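Local coordinates for protein mandelate racemase / muconate lactonizing enzyme (Burkholderia pseudomallei, PDB 2POD) that is of unproven function but belongs to the enolase superfamily, and may act as a metal-dependent lyase or related enzyme, at residues K194-L197 with K198-L201; P203-K206 with I207-A210; G279-D282 with L283-N287; R350-D354 with G355-D359. One frame throughout, in Å; residues are numbered along the deposited sequence.

All four contacts are local, along or at the end of helices of the C-terminal, barrel-type domain of the enolase superfamily, and they follow one another along the chain without overlap. Interactions 1 and 2 adjoin in sequence, on helices 194-200 and 202-210, with centres about 14 Å apart; both precede strand 216-220. Interaction 3 lies on helix 276-285, which links strands 268-270 and 289-294; its centre is about 35 Å from that of interaction 4, across the chain's centre. Interaction 4 follows strand 346-348. Interactions 1 and 2 thus share one part of the periphery of the barrel, which carries the sodium site of Glu-220, Glu-246 and Glu-272, while 3 and 4 lie at two others; interactions 1 and 3 also meet other subunits.

Interaction 1 of 4, residues K194-L197 with K198-L201; sequences KSDL and KRAL
The guanidinium of Arg-199 has Ser-195 O over one face, 3.8 Å above its plane and displaced toward the rim, with Asp-196 CA near the same face. The carboxylate of Asp-196 stands almost perpendicular to it, at 87°. Its OD2 sits in front of both terminal nitrogens but raised out of their plane, 2.8 Å from Arg-199 NH1 and 3.0 Å from Arg-199 NH2; in this salt bridge the hydrogen bond from NH1 is weak, its N-H...O angle being 122°. With CG anti to its own carbonyl carbon (chi1 -83°), the aspartate runs alongside the arginine. Beneath the pair, Arg-199 N donates to Ser-195 O at 3.1 Å and Ala-200 N to Asp-196 O at 3.0 Å. A further bond, from Leu-201 N to Leu-197 O, is weak. On the inner side Leu-197 CD1 meets Leu-201 CD1 at 4.1 Å, and both leucines pack against helix 227-237 and Phe-180. Lys-198 NZ forms a salt bridge with Asp-213 and Lys-194 NZ donates to Met-215 O, both of the second subunit. Leu-197 and nearby Leu-201 thus face the domain, two lysines tie the helix to a neighbour, and the bent Asp-196 to Arg-199 bond suggests charge attraction more than a directed hydrogen bond.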
loop_
_atom_site.group_PDB
_atom_site.type_symbol
_atom_site.label_atom_id
_atom_site.label_comp_id
_atom_site.label_asym_id
_atom_site.label_seq_id
_atom_site.Cartn_x
_atom_site.Cartn_y
_atom_site.Cartn_z
ATOM N N LYS B 194 8.553 -33.347 13.008
ATOM C CA LYS B 194 8.611 -33.850 11.626
ATOM C C LYS B 194 8.066 -35.274 11.481
ATOM O O LYS B 194 7.554 -35.643 10.422
ATOM C CB LYS B 194 10.048 -33.794 11.102
ATOM C CG LYS B 194 10.350 -32.587 10.215
ATOM C CD LYS B 194 11.701 -31.963 10.547
ATOM C CE LYS B 194 12.797 -32.453 9.616
ATOM N NZ LYS B 194 14.117 -32.460 10.306
ATOM N N SER B 195 8.177 -36.059 12.551
ATOM C CA SER B 195 7.709 -37.438 12.562
ATOM C C SER B 195 6.213 -37.535 12.874
ATOM O O SER B 195 5.513 -38.380 12.311
ATOM C CB SER B 195 8.546 -38.290 13.531
ATOM O OG SER B 195 8.206 -38.051 14.889
ATOM N N ASP B 196 5.728 -36.664 13.759
ATOM C CA ASP B 196 4.288 -36.522 14.003
ATOM C C ASP B 196 3.543 -35.988 12.784
ATOM O O ASP B 196 2.375 -36.319 12.570
ATOM C CB ASP B 196 4.023 -35.615 15.213
ATOM C CG ASP B 196 4.117 -36.358 16.544
ATOM O OD1 ASP B 196 4.010 -35.694 17.599
ATOM O OD2 ASP B 196 4.288 -37.598 16.545
ATOM N N LEU B 197 4.230 -35.170 11.992
ATOM C CA LEU B 197 3.691 -34.644 10.748
ATOM C C LEU B 197 3.519 -35.750 9.714
ATOM O O LEU B 197 2.488 -35.822 9.039
ATOM C CB LEU B 197 4.590 -33.514 10.212
ATOM C CG LEU B 197 4.136 -32.647 9.027
ATOM C CD1 LEU B 197 2.637 -32.376 9.010
ATOM C CD2 LEU B 197 4.917 -31.337 8.966
ATOM N N LYS B 198 4.527 -36.615 9.618
ATOM C CA LYS B 198 4.520 -37.748 8.694
ATOM C C LYS B 198 3.484 -38.812 9.077
ATOM O O LYS B 198 2.947 -39.505 8.207
ATOM C CB LYS B 198 5.913 -38.376 8.611
ATOM C CG LYS B 198 6.265 -38.916 7.235
ATOM C CD LYS B 198 7.090 -37.915 6.434
ATOM C CE LYS B 198 8.562 -38.289 6.438
ATOM N NZ LYS B 198 9.409 -37.154 6.892
ATOM N N ARG B 199 3.207 -38.925 10.374
ATOM C CA ARG B 199 2.201 -39.856 10.874
ATOM C C ARG B 199 0.783 -39.306 10.727
ATOM O O ARG B 199 -0.176 -40.069 10.608
ATOM C CB ARG B 199 2.482 -40.218 12.334
ATOM C CG ARG B 199 2.311 -41.703 12.647
ATOM C CD ARG B 199 2.607 -42.032 14.114
ATOM N NE ARG B 199 3.919 -41.548 14.550
ATOM C CZ ARG B 199 4.109 -40.650 15.515
ATOM N NH1 ARG B 199 3.072 -40.124 16.160
ATOM N NH2 ARG B 199 5.342 -40.275 15.834
ATOM N N ALA B 200 0.659 -37.981 10.742
ATOM C CA ALA B 200 -0.605 -37.317 10.430
ATOM C C ALA B 200 -0.869 -37.227 8.926
ATOM O O ALA B 200 -2.000 -37.012 8.505
ATOM C CB ALA B 200 -0.649 -35.938 11.069
ATOM N N LEU B 201 0.180 -37.393 8.124
ATOM C CA LEU B 201 0.050 -37.455 6.671
ATOM C C LEU B 201 -0.454 -38.805 6.155
ATOM O O LEU B 201 -0.929 -38.901 5.020
ATOM C CB LEU B 201 1.384 -37.106 6.006
ATOM C CG LEU B 201 1.545 -35.763 5.285
ATOM C CD1 LEU B 201 0.868 -34.611 6.017
ATOM C CD2 LEU B 201 3.015 -35.465 5.064
#

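Interaction 2 of 4, residues P203-K206 with I207-A210; sequences PFEK and IRRA
Helix 202-210, which leads into barrel strand 216-220, carries a charged ridge in which Glu-205 sits close to two arginines, Arg-208 and Arg-209. The glutamate starts with CG anti to the backbone N (chi1 -166°) and then bends at chi2, which brings its carboxylate forward along the helix. OE1 approaches the edge of the Arg-208 guanidinium near its plane, 3.8 Å from NH2. This is a long salt bridge, with the two flat groups 87° apart. Arg-209 takes a different position: its chain runs beside Glu-205 in the same direction, and OE1 lies over one face of the guanidinium, 4.4 Å from NE. Lying well off the guanidinium plane, the oxygen can be attracted only electrostatically. The aliphatic parts come together as well, Glu-205 CG lying 4.2 Å from Arg-209 CD. Behind this ridge the backbone bonds are regular, with Arg-208 N donating to Phe-204 O at 3.2 Å and Arg-209 N to Glu-205 O at 3.0 Å. On another side of the helix, Ile-207 CG2 rests 3.2 Å from Pro-203 O. The stronger partner of Arg-208 NH2 is Glu-239, whose OE1 forms a salt bridge with it, and Glu-205 OE2 makes a weak hydrogen bond with Tyr-240 OH. Phe-204 and Ile-207 lean on strand 216-220 through Val-217, whereas Lys-206, Ile-207 and Ala-210 touch helix 160-170; the helix is thus seated against both the barrel wall and its neighbouring helix.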
loop_
_atom_site.group_PDB
_atom_site.type_symbol
_atom_site.label_atom_id
_atom_site.label_comp_id
_atom_site.label_asym_id
_atom_site.label_seq_id
_atom_site.Cartn_x
_atom_site.Cartn_y
_atom_site.Cartn_z
ATOM N N PRO B 203 -3.176 -40.811 6.900
ATOM C CA PRO B 203 -4.521 -40.722 6.308
ATOM C C PRO B 203 -4.652 -40.200 4.871
ATOM O O PRO B 203 -5.606 -40.570 4.196
ATOM C CB PRO B 203 -5.266 -39.803 7.277
ATOM C CG PRO B 203 -4.625 -40.072 8.578
ATOM C CD PRO B 203 -3.166 -40.212 8.252
ATOM N N PHE B 204 -3.722 -39.364 4.406
ATOM C CA PHE B 204 -3.787 -38.845 3.039
ATOM C C PHE B 204 -3.233 -39.813 2.001
ATOM O O PHE B 204 -3.741 -39.876 0.881
ATOM C CB PHE B 204 -3.122 -37.463 2.921
ATOM C CG PHE B 204 -3.810 -36.400 3.720
ATOM C CD1 PHE B 204 -4.944 -35.764 3.223
ATOM C CD2 PHE B 204 -3.340 -36.050 4.982
ATOM C CE1 PHE B 204 -5.596 -34.791 3.968
ATOM C CE2 PHE B 204 -3.988 -35.085 5.740
ATOM C CZ PHE B 204 -5.118 -34.451 5.234
ATOM N N GLU B 205 -2.194 -40.556 2.374
ATOM C CA GLU B 205 -1.562 -41.519 1.465
ATOM C C GLU B 205 -2.431 -42.753 1.229
ATOM O O GLU B 205 -2.487 -43.263 0.108
ATOM C CB GLU B 205 -0.176 -41.930 1.971
ATOM C CG GLU B 205 0.680 -42.645 0.926
ATOM C CD GLU B 205 2.147 -42.253 0.980
ATOM O OE1 GLU B 205 2.872 -42.542 0.002
ATOM O OE2 GLU B 205 2.577 -41.659 1.995
ATOM N N LYS B 206 -3.102 -43.213 2.287
ATOM C CA LYS B 206 -4.030 -44.344 2.220
ATOM C C LYS B 206 -5.130 -44.144 1.183
ATOM O O LYS B 206 -5.372 -45.025 0.356
ATOM C CB LYS B 206 -4.641 -44.627 3.597
ATOM C CG LYS B 206 -3.828 -45.602 4.438
ATOM C CD LYS B 206 -4.364 -45.714 5.860
ATOM C CE LYS B 206 -3.915 -47.014 6.525
ATOM N NZ LYS B 206 -2.502 -46.968 7.002
ATOM N N ILE B 207 -5.775 -42.978 1.213
ATOM C CA ILE B 207 -6.842 -42.677 0.259
ATOM C C ILE B 207 -6.331 -42.302 -1.139
ATOM O O ILE B 207 -7.048 -42.467 -2.129
ATOM C CB ILE B 207 -7.926 -41.688 0.820
ATOM C CG1 ILE B 207 -7.782 -40.272 0.270
ATOM C CG2 ILE B 207 -7.955 -41.672 2.323
ATOM C CD1 ILE B 207 -8.922 -39.901 -0.623
ATOM N N ARG B 208 -5.091 -41.821 -1.210
ATOM C CA ARG B 208 -4.402 -41.619 -2.483
ATOM C C ARG B 208 -4.215 -42.940 -3.237
ATOM O O ARG B 208 -4.410 -43.000 -4.452
ATOM C CB ARG B 208 -3.051 -40.929 -2.260
ATOM C CG ARG B 208 -2.733 -39.812 -3.252
ATOM C CD ARG B 208 -1.502 -40.117 -4.103
ATOM N NE ARG B 208 -0.293 -40.331 -3.300
ATOM C CZ ARG B 208 0.598 -39.389 -2.994
ATOM N NH1 ARG B 208 0.440 -38.140 -3.413
ATOM N NH2 ARG B 208 1.660 -39.702 -2.260
ATOM N N ARG B 209 -3.859 -43.996 -2.509
ATOM C CA ARG B 209 -3.738 -45.334 -3.084
ATOM C C ARG B 209 -5.086 -45.976 -3.419
ATOM O O ARG B 209 -5.210 -46.651 -4.443
ATOM C CB ARG B 209 -2.921 -46.247 -2.168
ATOM C CG ARG B 209 -1.482 -46.435 -2.607
ATOM C CD ARG B 209 -0.563 -45.408 -1.963
ATOM N NE ARG B 209 0.842 -45.650 -2.288
ATOM C CZ ARG B 209 1.664 -46.419 -1.575
ATOM N NH1 ARG B 209 2.924 -46.569 -1.958
ATOM N NH2 ARG B 209 1.233 -47.036 -0.480
ATOM N N ALA B 210 -6.086 -45.758 -2.561
ATOM C CA ALA B 210 -7.409 -46.374 -2.724
ATOM C C ALA B 210 -8.219 -45.792 -3.885
ATOM O O ALA B 210 -8.531 -46.503 -4.844
ATOM C CB ALA B 210 -8.201 -46.305 -1.432
#

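Interaction 3 of 4, residues G279-D282 with L283-N287; sequences GFRD and LLETN
Between Gly-279 and Glu-285 the chain keeps regular helical bonds: Leu-284 N donates to Phe-280 O and Glu-285 N to Arg-281 O, both at 2.9 Å. Near the C-terminal end Leu-283 O accepts from both Thr-286 N and Thr-286 OG1, the hydroxyl at 2.7 Å, before Asn-287 turns to positive phi. Across the contact Arg-281 NH1 reaches Glu-285 OE2 at 3.2 Å in a nearly straight salt-bridge hydrogen bond (167°). The glutamate chain, extended beyond CG (chi2 170°), carries OE2 back to the guanidinium edge, where it offers its syn lone pair, the carboxylate standing at 86° to the guanidinium. This helix forms the crossover of a beta-alpha-beta unit between strands 268-270 and 289-294. On its inward side Leu-283 CD2 comes alongside Phe-280 CD1 at 3.8 Å. The outer side faces other subunits: Arg-281 NH2 donates to Ser-256 of the third subunit, and its NE to Ala-314 O of the fourth, whose Trp-315 adds a cation-pi contact. Asp-282 OD1 and Glu-285 OE1 form a like-charge pair, 4.1 Å apart. A water donating to each probably eases their repulsion, as do Ser-253 and Ser-255 of the third subunit, which hydrogen-bond to the two oxygens respectively.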
loop_
_atom_site.group_PDB
_atom_site.type_symbol
_atom_site.label_atom_id
_atom_site.label_comp_id
_atom_site.label_asym_id
_atom_site.label_seq_id
_atom_site.Cartn_x
_atom_site.Cartn_y
_atom_site.Cartn_z
ATOM N N GLY B 279 -17.880 -9.260 9.537
ATOM C CA GLY B 279 -16.853 -10.290 9.676
ATOM C C GLY B 279 -16.350 -10.783 8.331
ATOM O O GLY B 279 -15.174 -11.084 8.177
ATOM N N PHE B 280 -17.244 -10.840 7.349
ATOM C CA PHE B 280 -16.884 -11.318 6.025
ATOM C C PHE B 280 -16.307 -10.284 5.077
ATOM O O PHE B 280 -15.475 -10.638 4.245
ATOM C CB PHE B 280 -18.001 -12.155 5.403
ATOM C CG PHE B 280 -18.123 -13.514 6.020
ATOM C CD1 PHE B 280 -17.359 -14.571 5.550
ATOM C CD2 PHE B 280 -18.969 -13.731 7.104
ATOM C CE1 PHE B 280 -17.446 -15.823 6.133
ATOM C CE2 PHE B 280 -19.068 -14.985 7.694
ATOM C CZ PHE B 280 -18.300 -16.031 7.209
ATOM N N ARG B 281 -16.702 -9.016 5.225
ATOM C CA ARG B 281 -15.929 -7.899 4.650
ATOM C C ARG B 281 -14.453 -7.959 5.053
ATOM O O ARG B 281 -13.575 -7.825 4.195
ATOM C CB ARG B 281 -16.545 -6.522 4.972
ATOM C CG ARG B 281 -15.518 -5.444 5.343
ATOM C CD ARG B 281 -15.725 -4.108 4.667
ATOM N NE ARG B 281 -16.323 -3.112 5.545
ATOM C CZ ARG B 281 -15.797 -1.923 5.832
ATOM N NH1 ARG B 281 -14.634 -1.542 5.329
ATOM N NH2 ARG B 281 -16.452 -1.105 6.640
ATOM N N ASP B 282 -14.205 -8.204 6.344
ATOM C CA ASP B 282 -12.861 -8.242 6.910
ATOM C C ASP B 282 -12.047 -9.369 6.297
ATOM O O ASP B 282 -10.878 -9.173 5.976
ATOM C CB ASP B 282 -12.907 -8.389 8.437
ATOM C CG ASP B 282 -13.310 -7.092 9.149
ATOM O OD1 ASP B 282 -13.523 -6.073 8.458
ATOM O OD2 ASP B 282 -13.425 -7.094 10.403
ATOM N N LEU B 283 -12.683 -10.529 6.129
ATOM C CA LEU B 283 -12.088 -11.682 5.453
ATOM C C LEU B 283 -11.824 -11.435 3.966
ATOM O O LEU B 283 -10.767 -11.807 3.449
ATOM C CB LEU B 283 -12.958 -12.939 5.656
ATOM C CG LEU B 283 -12.588 -14.216 4.887
ATOM C CD1 LEU B 283 -11.260 -14.756 5.388
ATOM C CD2 LEU B 283 -13.678 -15.286 4.974
ATOM N N LEU B 284 -12.776 -10.800 3.286
ATOM C CA LEU B 284 -12.661 -10.574 1.847
ATOM C C LEU B 284 -11.576 -9.554 1.503
ATOM O O LEU B 284 -10.910 -9.675 0.471
ATOM C CB LEU B 284 -14.015 -10.211 1.229
ATOM C CG LEU B 284 -15.012 -11.373 1.087
ATOM C CD1 LEU B 284 -16.381 -10.882 0.669
ATOM C CD2 LEU B 284 -14.523 -12.435 0.128
ATOM N N GLU B 285 -11.378 -8.591 2.404
ATOM C CA GLU B 285 -10.296 -7.621 2.326
ATOM C C GLU B 285 -8.867 -8.181 2.405
ATOM O O GLU B 285 -7.940 -7.554 1.886
ATOM C CB GLU B 285 -10.494 -6.514 3.368
ATOM C CG GLU B 285 -11.505 -5.448 2.931
ATOM C CD GLU B 285 -11.901 -4.481 4.034
ATOM O OE1 GLU B 285 -11.425 -4.625 5.185
ATOM O OE2 GLU B 285 -12.700 -3.566 3.739
ATOM N N THR B 286 -8.685 -9.340 3.043
ATOM C CA THR B 286 -7.356 -9.975 3.135
ATOM C C THR B 286 -6.794 -10.461 1.789
ATOM O O THR B 286 -5.575 -10.566 1.633
ATOM C CB THR B 286 -7.319 -11.152 4.137
ATOM O OG1 THR B 286 -8.087 -12.260 3.633
ATOM C CG2 THR B 286 -7.850 -10.720 5.495
ATOM N N ASN B 287 -7.691 -10.724 0.835
ATOM C CA ASN B 287 -7.401 -11.452 -0.409
ATOM C C ASN B 287 -6.751 -12.825 -0.217
ATOM O O ASN B 287 -5.893 -13.239 -0.992
ATOM C CB ASN B 287 -6.631 -10.583 -1.416
ATOM C CG ASN B 287 -7.399 -9.328 -1.814
ATOM O OD1 ASN B 287 -8.450 -9.404 -2.458
ATOM N ND2 ASN B 287 -6.878 -8.165 -1.427
HETATM O O HOH W 1 -11.409 -4.557 8.145
#

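Interaction 4 of 4, residues R350-D354 with G355-D359; sequences RAFYD and GWYRD
Phe-352, Trp-356 and Tyr-357 gather their rings into an aromatic cluster. The indole presents its edge to one face of the phenylalanine, with NE1 3.3 Å from Phe-352 CD1; the five-membered ring and the Phe-352 ring have centroids 4.5 Å apart and planes at 61°, a T-shaped pair. Trp-356 reaches this place with its CG lodged between the backbone N and the carbonyl carbon (chi1 66°), which turns the indole back alongside Phe-352. Tyr-357 is met differently: Phe-352 CB sits over the tyrosine face in a CH-pi contact, 3.8 Å from the ring centroid, while Tyr-357 OH lies at the edge of the Phe-352 ring, 3.5 Å from CD2. Nearer the tyrosine's own backbone, Tyr-357 CD1 touches Tyr-353 CB at 3.8 Å. The backbone widens here, for Tyr-357 N donates to Phe-352 O at 3.0 Å, a five-residue step consistent with the pi-type turn that begins at Phe-352. Gly-355 N adds a weak bond to the same oxygen, and Gly-355 CA makes a CA-H...O contact of 3.4 Å with Ala-351 O. At the polar edge, the Arg-358 guanidinium lays one face over Tyr-353 O without a hydrogen bond from NE. Tyr-357 OH bonds to Thr-325 O and Asp-323. Helix 350-356 thus follows strand 346-348 with Arg-350 tied to helix 160-170 by a salt bridge to Asp-166, Tyr-357 against helix 327-339, and Trp-356 stacked on Phe-16 between strands 5-13 and 19-26.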
loop_
_atom_site.group_PDB
_atom_site.type_symbol
_atom_site.label_atom_id
_atom_site.label_comp_id
_atom_site.label_asym_id
_atom_site.label_seq_id
_atom_site.Cartn_x
_atom_site.Cartn_y
_atom_site.Cartn_z
ATOM N N ARG B 350 -23.188 -38.390 7.338
ATOM C CA ARG B 350 -24.060 -39.548 7.114
ATOM C C ARG B 350 -24.495 -40.269 8.390
ATOM O O ARG B 350 -25.629 -40.741 8.480
ATOM C CB ARG B 350 -23.477 -40.511 6.070
ATOM C CG ARG B 350 -22.118 -41.090 6.420
ATOM C CD ARG B 350 -21.604 -42.007 5.334
ATOM N NE ARG B 350 -20.428 -42.738 5.799
ATOM C CZ ARG B 350 -19.907 -43.803 5.198
ATOM N NH1 ARG B 350 -20.446 -44.280 4.084
ATOM N NH2 ARG B 350 -18.840 -44.392 5.717
ATOM N N ALA B 351 -23.607 -40.297 9.386
ATOM C CA ALA B 351 -23.928 -40.776 10.740
ATOM C C ALA B 351 -25.000 -39.944 11.454
ATOM O O ALA B 351 -25.562 -40.379 12.463
ATOM C CB ALA B 351 -22.664 -40.839 11.588
ATOM N N PHE B 352 -25.270 -38.750 10.936
ATOM C CA PHE B 352 -26.244 -37.852 11.540
ATOM C C PHE B 352 -27.598 -38.022 10.846
ATOM O O PHE B 352 -28.603 -38.295 11.511
ATOM C CB PHE B 352 -25.769 -36.394 11.449
ATOM C CG PHE B 352 -24.728 -36.001 12.477
ATOM C CD1 PHE B 352 -23.871 -36.941 13.053
ATOM C CD2 PHE B 352 -24.590 -34.661 12.845
ATOM C CE1 PHE B 352 -22.914 -36.558 13.992
ATOM C CE2 PHE B 352 -23.628 -34.269 13.782
ATOM C CZ PHE B 352 -22.790 -35.222 14.355
ATOM N N TYR B 353 -27.617 -37.880 9.517
ATOM C CA TYR B 353 -28.865 -37.968 8.747
ATOM C C TYR B 353 -29.450 -39.367 8.523
ATOM O O TYR B 353 -30.663 -39.506 8.359
ATOM C CB TYR B 353 -28.841 -37.124 7.456
ATOM C CG TYR B 353 -27.850 -37.561 6.393
ATOM C CD1 TYR B 353 -28.074 -38.698 5.613
ATOM C CD2 TYR B 353 -26.704 -36.815 6.142
ATOM C CE1 TYR B 353 -27.170 -39.094 4.638
ATOM C CE2 TYR B 353 -25.795 -37.202 5.166
ATOM C CZ TYR B 353 -26.030 -38.340 4.422
ATOM O OH TYR B 353 -25.129 -38.720 3.456
ATOM N N ASP B 354 -28.595 -40.390 8.500
ATOM C CA ASP B 354 -29.071 -41.781 8.596
ATOM C C ASP B 354 -29.213 -42.227 10.053
ATOM O O ASP B 354 -29.844 -43.247 10.336
ATOM C CB ASP B 354 -28.168 -42.761 7.829
ATOM C CG ASP B 354 -27.936 -42.354 6.375
ATOM O OD1 ASP B 354 -28.916 -42.162 5.620
ATOM O OD2 ASP B 354 -26.754 -42.246 5.978
ATOM N N GLY B 355 -28.630 -41.456 10.969
ATOM C CA GLY B 355 -28.653 -41.781 12.389
ATOM C C GLY B 355 -29.635 -40.945 13.185
ATOM O O GLY B 355 -30.845 -41.015 12.959
ATOM N N TRP B 356 -29.104 -40.145 14.110
ATOM C CA TRP B 356 -29.891 -39.536 15.183
ATOM C C TRP B 356 -30.847 -38.403 14.795
ATOM O O TRP B 356 -31.627 -37.946 15.635
ATOM C CB TRP B 356 -28.993 -39.113 16.352
ATOM C CG TRP B 356 -28.005 -38.001 16.055
ATOM C CD1 TRP B 356 -26.722 -38.145 15.606
ATOM C CD2 TRP B 356 -28.215 -36.588 16.217
ATOM N NE1 TRP B 356 -26.126 -36.914 15.468
ATOM C CE2 TRP B 356 -27.018 -35.942 15.835
ATOM C CE3 TRP B 356 -29.301 -35.806 16.635
ATOM C CZ2 TRP B 356 -26.874 -34.549 15.865
ATOM C CZ3 TRP B 356 -29.153 -34.418 16.668
ATOM C CH2 TRP B 356 -27.951 -33.809 16.281
ATOM N N TYR B 357 -30.789 -37.960 13.537
ATOM C CA TYR B 357 -31.712 -36.938 13.013
ATOM C C TYR B 357 -33.129 -37.501 12.868
ATOM O O TYR B 357 -34.115 -36.770 13.025
ATOM C CB TYR B 357 -31.265 -36.443 11.630
ATOM C CG TYR B 357 -30.124 -35.439 11.562
ATOM C CD1 TYR B 357 -29.748 -34.891 10.335
ATOM C CD2 TYR B 357 -29.424 -35.038 12.698
ATOM C CE1 TYR B 357 -28.708 -33.983 10.232
ATOM C CE2 TYR B 357 -28.381 -34.120 12.608
ATOM C CZ TYR B 357 -28.029 -33.597 11.368
ATOM O OH TYR B 357 -26.994 -32.691 11.254
ATOM N N ARG B 358 -33.211 -38.801 12.569
ATOM C CA ARG B 358 -34.400 -39.422 11.971
ATOM C C ARG B 358 -35.625 -39.400 12.885
ATOM O O ARG B 358 -36.761 -39.329 12.410
ATOM C CB ARG B 358 -34.099 -40.862 11.547
ATOM C CG ARG B 358 -33.097 -40.995 10.409
ATOM C CD ARG B 358 -33.571 -42.004 9.370
ATOM N NE ARG B 358 -33.158 -41.628 8.018
ATOM C CZ ARG B 358 -33.829 -40.799 7.216
ATOM N NH1 ARG B 358 -34.968 -40.242 7.610
ATOM N NH2 ARG B 358 -33.353 -40.527 6.009
ATOM N N ASP B 359 -35.380 -39.442 14.193
ATOM C CA ASP B 359 -36.439 -39.538 15.197
ATOM C C ASP B 359 -37.062 -38.184 15.502
ATOM O O ASP B 359 -38.186 -38.110 16.008
ATOM C CB ASP B 359 -35.893 -40.154 16.488
ATOM C CG ASP B 359 -34.842 -41.219 16.223
ATOM O OD1 ASP B 359 -33.643 -40.864 16.155
ATOM O OD2 ASP B 359 -35.221 -42.403 16.067
#